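Local coordinates for protein oxygen-independent coproporphyrinogen III oxidase (Escherichia coli, PDB 1OLT) that catalyses the anaerobic oxidative decarboxylation of two propionate groups of coproporphyrinogen III to the vinyl groups of protoporphyrinogen IX in heme biosynthesis, as a radical SAM enzyme, at residues Gly163-Leu167 with Gly202-Thr206. Numbering follows the deposited sequence. Where two conformers were deposited one is given.
Sequences GFNRL and GFTST
Two helix-to-strand turns with the same Gly-Phe start lie side by side. N165 faces F203 (CA atoms 5.2 Å apart), but L167 faces T206 (5.3 Å), one residue further on. Each turn opens with a glycine of positive phi, G163 (105/5) and G202 (103/5), that ends a helix in a Schellman motif. A phenylalanine follows with chi1 m. The F164 ring leads away from 202-206 and meets W110 edge-to-face. The F203 side chain leaves sideways, but its ring reaches 163-167, with R166 N at its edge (CD1 to R166 N 3.7 Å). L167, chi1 and chi2 both p, lays CD2 over the face of the F203 ring, 4.1 Å from the centroid, a CH-pi contact. F203 CE1 also lies 4.1 Å from F164 CB. Further along both segments, L167 CD1 meets T206 CG2 at 3.7 Å, and T206 CA approaches L167 O at 3.3 Å. The one direct hydrogen bond between the segments, T204 N to N165 O, is weak (3.5 Å). Two waters fill the gap. One donates to N165 O (2.5 Å) and G202 O (2.9 Å) and accepts from T204 OG1 (2.9 Å). The other joins L167 N (2.9 Å), T204 O (2.8 Å) and T206 OG1 (2.6 Å). The turns diverge after Gly-Phe: N165 has psi -5, T204 167. S205 (56/34) sets OG over the R166 guanidinium, 3.9 Å from CZ; R166 NH1 salt-bridges E141 and E296. N165, chi1 p, points away; OD1 and ND2 hydrogen-bond I142 N and A140 O. Parallel strands 166-172 and 207-212 follow, as in the repeated beta-alpha units of the radical SAM TIM-barrel-like core.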
loop_
_atom_site.group_PDB
_atom_site.type_symbol
_atom_site.label_atom_id
_atom_site.label_comp_id
_atom_site.label_asym_id
_atom_site.label_seq_id
_atom_site.Cartn_x
_atom_site.Cartn_y
_atom_site.Cartn_z
ATOM N N GLY A 163 -3.481 -21.322 2.763
ATOM C CA GLY A 163 -2.566 -21.048 1.665
ATOM C C GLY A 163 -1.966 -19.635 1.802
ATOM O O GLY A 163 -1.191 -19.221 0.939
ATOM N N PHE A 164 -2.257 -18.935 2.890
ATOM C CA PHE A 164 -1.574 -17.628 3.084
ATOM C C PHE A 164 -0.086 -17.845 3.319
ATOM O O PHE A 164 0.282 -18.739 4.058
ATOM C CB PHE A 164 -2.182 -16.837 4.210
ATOM C CG PHE A 164 -3.524 -16.240 3.869
ATOM C CD1 PHE A 164 -4.695 -16.966 4.058
ATOM C CD2 PHE A 164 -3.628 -14.974 3.334
ATOM C CE1 PHE A 164 -5.892 -16.401 3.760
ATOM C CE2 PHE A 164 -4.864 -14.443 2.985
ATOM C CZ PHE A 164 -5.982 -15.148 3.236
ATOM N N ASN A 165 0.748 -17.066 2.650
ATOM C CA ASN A 165 2.224 -17.168 2.791
ATOM C C ASN A 165 2.962 -15.866 3.158
ATOM O O ASN A 165 4.220 -15.877 3.334
ATOM C CB ASN A 165 2.855 -17.847 1.566
ATOM C CG ASN A 165 2.370 -17.279 0.225
ATOM O OD1 ASN A 165 2.117 -16.090 0.070
ATOM N ND2 ASN A 165 2.284 -18.147 -0.753
ATOM N N ARG A 166 2.207 -14.771 3.204
ATOM C CA ARG A 166 2.721 -13.520 3.634
ATOM C C ARG A 166 1.758 -12.797 4.539
ATOM O O ARG A 166 0.585 -12.804 4.342
ATOM C CB ARG A 166 2.971 -12.610 2.480
ATOM C CG ARG A 166 3.728 -13.268 1.401
ATOM C CD ARG A 166 4.486 -12.359 0.612
ATOM N NE ARG A 166 5.540 -13.056 -0.118
ATOM C CZ ARG A 166 6.181 -12.489 -1.084
ATOM N NH1 ARG A 166 5.887 -11.216 -1.382
ATOM N NH2 ARG A 166 7.128 -13.177 -1.751
ATOM N N LEU A 167 2.299 -12.124 5.543
ATOM C CA LEU A 167 1.482 -11.292 6.422
ATOM C C LEU A 167 2.145 -9.946 6.769
ATOM O O LEU A 167 3.381 -9.824 6.773
ATOM C CB LEU A 167 1.081 -12.060 7.690
ATOM C CG LEU A 167 1.938 -12.272 8.937
ATOM C CD1 LEU A 167 2.222 -11.049 9.814
ATOM C CD2 LEU A 167 1.229 -13.348 9.779
ATOM N N GLY A 202 6.371 -20.859 8.900
ATOM C CA GLY A 202 6.760 -20.719 7.503
ATOM C C GLY A 202 6.298 -19.426 6.805
ATOM O O GLY A 202 6.530 -19.289 5.613
ATOM N N PHE A 203 5.679 -18.486 7.501
ATOM C CA PHE A 203 5.459 -17.173 6.867
ATOM C C PHE A 203 6.834 -16.497 6.600
ATOM O O PHE A 203 7.724 -16.593 7.438
ATOM C CB PHE A 203 4.641 -16.256 7.715
ATOM C CG PHE A 203 3.183 -16.533 7.676
ATOM C CD1 PHE A 203 2.387 -15.975 6.696
ATOM C CD2 PHE A 203 2.603 -17.355 8.653
ATOM C CE1 PHE A 203 1.001 -16.237 6.653
ATOM C CE2 PHE A 203 1.231 -17.607 8.671
ATOM C CZ PHE A 203 0.401 -17.080 7.653
ATOM N N THR A 204 6.988 -15.905 5.417
ATOM C CA THR A 204 8.205 -15.129 5.037
ATOM C C THR A 204 7.798 -13.763 4.587
ATOM O O THR A 204 6.667 -13.516 4.320
ATOM C CB THR A 204 8.979 -15.793 3.881
ATOM O OG1 THR A 204 8.084 -16.039 2.801
ATOM C CG2 THR A 204 9.467 -17.157 4.235
ATOM N N SER A 205 8.737 -12.844 4.450
ATOM C CA SER A 205 8.419 -11.449 4.086
ATOM C C SER A 205 7.452 -10.773 5.010
ATOM O O SER A 205 6.646 -9.942 4.577
ATOM C CB SER A 205 7.851 -11.352 2.671
ATOM O OG SER A 205 8.759 -11.903 1.746
ATOM N N THR A 206 7.507 -11.111 6.294
ATOM C CA THR A 206 6.625 -10.472 7.278
ATOM C C THR A 206 6.927 -8.990 7.509
ATOM O O THR A 206 8.064 -8.614 7.843
ATOM C CB THR A 206 6.726 -11.218 8.593
ATOM O OG1 THR A 206 6.191 -12.528 8.402
ATOM C CG2 THR A 206 5.849 -10.643 9.609
HETATM O O HOH W 1 5.822 -17.788 3.237
HETATM O O HOH W 2 4.818 -13.268 6.354
#